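PDB 6AHP: flagellar protein FliL from Vibrio alginolyticus, which is a stomatin-like, basal body-associated protein that assists the function of the bacterial flagellar motor. Local coordinates for residues E41-H49 and L90-V98. Sequence-based numbering, arbitrary orientation.
Sequences ENEELARYH and LNAAVGKPV
Leu-90 opens the contact by laying CD2 against His-49, 3.7 Å from its CB and obliquely to its ring. In this stomatin-like (SPFH-clan) fold of helices and an antiparallel sheet, the short helix 40-48 meets the last turn of the long helix 72-94 and the loop leading on to strand 101-109. Leu-90 also packs on Leu-52 and Ile-53 of helix 50-62, which starts directly after His-49. One turn further along, Val-94 brings CG1 to 3.5 Å from His-49 NE2, again at a slant. The histidine reaches both because its CG stands beside its own backbone N (chi1 -69°); ND1 bonds to the hydroxyl of Tyr-9 of the second subunit, and the two rings meet nearly perpendicular, so this corner also belongs to the dimer interface.

At Gly-95 the chain leaves helical angles, with positive phi, and from Lys-96 it crosses to the start of helix 40-48. The lysine tail, bent at chi3 and chi4, carries NZ past Leu-45 CD1 to Glu-41 OE2, a salt bridge whose 3.0 Å hydrogen bond is weak; the two side chains cross at about a right angle.

Val-98 is buried and has the largest share of the contact. Its CG1 lies 3.5 Å from Asn-42 O, 3.9 Å from Leu-45 CB and 4.0 Å from Ala-46 CB, while CG2 faces Leu-45 alone. The side chain of Asn-42 lies against Val-98 O, CG 3.4 Å away, without bonding to it. Asn-42 ND2 donates to Arg-38 O, and OD1 accepts from two waters, one of which in turn accepts a hydrogen bond from Val-98 N at 3.0 Å.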
loop_
_atom_site.group_PDB
_atom_site.type_symbol
_atom_site.label_atom_id
_atom_site.label_comp_id
_atom_site.label_asym_id
_atom_site.label_seq_id
_atom_site.Cartn_x
_atom_site.Cartn_y
_atom_site.Cartn_z
ATOM N N GLU A 41 6.252 17.840 -13.872
ATOM C CA GLU A 41 4.936 17.725 -13.242
ATOM C C GLU A 41 4.660 16.287 -12.814
ATOM O O GLU A 41 4.093 16.047 -11.736
ATOM C CB GLU A 41 3.824 18.207 -14.165
ATOM C CG GLU A 41 2.466 18.273 -13.398
ATOM C CD GLU A 41 1.216 18.219 -14.271
ATOM O OE1 GLU A 41 1.294 18.547 -15.478
ATOM O OE2 GLU A 41 0.145 17.844 -13.731
ATOM N N ASN A 42 5.044 15.314 -13.651
ATOM C CA ASN A 42 4.916 13.920 -13.233
ATOM C C ASN A 42 5.814 13.612 -12.041
ATOM O O ASN A 42 5.435 12.826 -11.159
ATOM C CB ASN A 42 5.206 12.982 -14.416
ATOM C CG ASN A 42 4.038 12.922 -15.412
ATOM O OD1 ASN A 42 2.875 12.996 -15.008
ATOM N ND2 ASN A 42 4.337 12.780 -16.712
ATOM N N GLU A 43 6.991 14.238 -11.965
ATOM C CA GLU A 43 7.877 13.978 -10.839
ATOM C C GLU A 43 7.270 14.503 -9.542
ATOM O O GLU A 43 7.241 13.801 -8.524
ATOM C CB GLU A 43 9.271 14.587 -11.067
ATOM C CG GLU A 43 10.214 14.276 -9.892
ATOM C CD GLU A 43 11.594 14.952 -9.996
ATOM O OE1 GLU A 43 11.974 15.377 -11.114
ATOM O OE2 GLU A 43 12.303 15.047 -8.960
ATOM N N GLU A 44 6.750 15.724 -9.563
ATOM C CA GLU A 44 6.161 16.258 -8.341
ATOM C C GLU A 44 4.923 15.455 -7.936
ATOM O O GLU A 44 4.720 15.176 -6.746
ATOM C CB GLU A 44 5.874 17.748 -8.527
ATOM C CG GLU A 44 4.606 18.098 -9.245
ATOM C CD GLU A 44 4.093 19.486 -8.831
ATOM O OE1 GLU A 44 4.794 20.149 -8.034
ATOM O OE2 GLU A 44 3.001 19.902 -9.296
ATOM N N LEU A 45 4.133 14.997 -8.910
ATOM C CA LEU A 45 3.015 14.101 -8.609
ATOM C C LEU A 45 3.480 12.785 -7.994
ATOM O O LEU A 45 2.866 12.291 -7.040
ATOM C CB LEU A 45 2.210 13.816 -9.868
ATOM C CG LEU A 45 1.369 15.007 -10.334
ATOM C CD1 LEU A 45 0.744 14.712 -11.680
ATOM C CD2 LEU A 45 0.292 15.324 -9.256
ATOM N N ALA A 46 4.528 12.167 -8.557
ATOM C CA ALA A 46 5.007 10.893 -8.017
ATOM C C ALA A 46 5.470 11.047 -6.576
ATOM O O ALA A 46 5.266 10.150 -5.743
ATOM C CB ALA A 46 6.157 10.350 -8.882
ATOM N N ARG A 47 6.101 12.180 -6.259
ATOM C CA ARG A 47 6.533 12.404 -4.882
ATOM C C ARG A 47 5.337 12.681 -3.964
ATOM O O ARG A 47 5.286 12.169 -2.848
ATOM C CB ARG A 47 7.532 13.561 -4.807
ATOM C CG ARG A 47 8.736 13.394 -5.697
ATOM C CD ARG A 47 9.749 14.505 -5.430
ATOM N NE ARG A 47 10.951 14.355 -6.232
ATOM C CZ ARG A 47 11.952 13.541 -5.919
ATOM N NH1 ARG A 47 11.887 12.801 -4.816
ATOM N NH2 ARG A 47 13.015 13.462 -6.709
ATOM N N TYR A 48 4.364 13.473 -4.416
ATOM C CA TYR A 48 3.244 13.809 -3.540
ATOM C C TYR A 48 2.393 12.576 -3.218
ATOM O O TYR A 48 1.929 12.407 -2.082
ATOM C CB TYR A 48 2.404 14.907 -4.192
ATOM C CG TYR A 48 1.184 15.331 -3.371
ATOM C CD1 TYR A 48 1.288 16.308 -2.362
ATOM C CD2 TYR A 48 -0.053 14.778 -3.610
ATOM C CE1 TYR A 48 0.181 16.683 -1.607
ATOM C CE2 TYR A 48 -1.176 15.157 -2.864
ATOM C CZ TYR A 48 -1.049 16.106 -1.868
ATOM O OH TYR A 48 -2.160 16.465 -1.142
ATOM N N HIS A 49 2.178 11.704 -4.209
ATOM C CA HIS A 49 1.349 10.515 -4.064
ATOM C C HIS A 49 2.129 9.282 -3.639
ATOM O O HIS A 49 1.627 8.161 -3.791
ATOM C CB HIS A 49 0.603 10.263 -5.370
ATOM C CG HIS A 49 -0.427 11.305 -5.643
ATOM N ND1 HIS A 49 -1.633 11.335 -4.977
ATOM C CD2 HIS A 49 -0.402 12.411 -6.423
ATOM C CE1 HIS A 49 -2.331 12.385 -5.377
ATOM N NE2 HIS A 49 -1.609 13.052 -6.255
ATOM N N LEU A 90 -3.135 5.668 -9.767
ATOM C CA LEU A 90 -3.035 7.115 -9.942
ATOM C C LEU A 90 -4.059 7.625 -10.955
ATOM O O LEU A 90 -4.570 8.743 -10.805
ATOM C CB LEU A 90 -1.613 7.490 -10.364
ATOM C CG LEU A 90 -0.574 7.181 -9.269
ATOM C CD1 LEU A 90 0.804 7.243 -9.829
ATOM C CD2 LEU A 90 -0.699 8.175 -8.140
ATOM N N ASN A 91 -4.341 6.837 -12.002
ATOM C CA ASN A 91 -5.434 7.176 -12.920
ATOM C C ASN A 91 -6.744 7.321 -12.163
ATOM O O ASN A 91 -7.492 8.282 -12.373
ATOM C CB ASN A 91 -5.571 6.119 -14.018
ATOM C CG ASN A 91 -4.663 6.401 -15.231
ATOM O OD1 ASN A 91 -4.306 7.550 -15.488
ATOM N ND2 ASN A 91 -4.304 5.361 -15.974
ATOM N N ALA A 92 -7.012 6.404 -11.233
ATOM C CA ALA A 92 -8.225 6.513 -10.442
ATOM C C ALA A 92 -8.177 7.720 -9.521
ATOM O O ALA A 92 -9.216 8.329 -9.242
ATOM C CB ALA A 92 -8.447 5.234 -9.637
ATOM N N ALA A 93 -6.989 8.101 -9.059
ATOM C CA ALA A 93 -6.946 9.152 -8.053
ATOM C C ALA A 93 -6.852 10.556 -8.651
ATOM O O ALA A 93 -7.531 11.467 -8.171
ATOM C CB ALA A 93 -5.789 8.909 -7.090
ATOM N N VAL A 94 -6.032 10.768 -9.680
ATOM C CA VAL A 94 -5.876 12.093 -10.276
ATOM C C VAL A 94 -6.201 12.112 -11.755
ATOM O O VAL A 94 -6.206 13.196 -12.359
ATOM C CB VAL A 94 -4.457 12.663 -10.050
ATOM C CG1 VAL A 94 -4.260 13.022 -8.612
ATOM C CG2 VAL A 94 -3.400 11.664 -10.526
ATOM N N GLY A 95 -6.472 10.961 -12.351
ATOM C CA GLY A 95 -6.793 10.892 -13.756
ATOM C C GLY A 95 -5.611 10.917 -14.695
ATOM O O GLY A 95 -5.805 11.202 -15.880
ATOM N N LYS A 96 -4.409 10.646 -14.215
ATOM C CA LYS A 96 -3.232 10.442 -15.043
ATOM C C LYS A 96 -2.353 9.353 -14.423
ATOM O O LYS A 96 -2.314 9.201 -13.271
ATOM C CB LYS A 96 -2.374 11.656 -15.353
ATOM C CG LYS A 96 -2.615 12.948 -14.688
ATOM C CD LYS A 96 -2.180 14.032 -15.633
ATOM C CE LYS A 96 -1.569 15.170 -14.893
ATOM N NZ LYS A 96 -0.101 15.087 -14.984
ATOM N N PRO A 97 -1.657 8.619 -15.248
ATOM C CA PRO A 97 -0.796 7.508 -14.891
ATOM C C PRO A 97 0.396 7.882 -14.041
ATOM O O PRO A 97 0.817 7.074 -13.319
ATOM C CB PRO A 97 -0.424 6.908 -16.223
ATOM C CG PRO A 97 -0.549 7.992 -17.155
ATOM C CD PRO A 97 -1.703 8.791 -16.682
ATOM N N VAL A 98 0.950 9.051 -14.294
ATOM C CA VAL A 98 2.070 9.659 -13.627
ATOM C C VAL A 98 3.426 9.066 -13.949
ATOM O O VAL A 98 4.260 9.738 -14.377
ATOM C CB VAL A 98 1.846 9.830 -12.112
ATOM C CG1 VAL A 98 3.061 10.291 -11.379
ATOM C CG2 VAL A 98 0.628 10.645 -11.856
HETATM O O HOH W 1 0.973 11.207 -16.391
HETATM O O HOH W 2 1.827 15.212 -16.571
#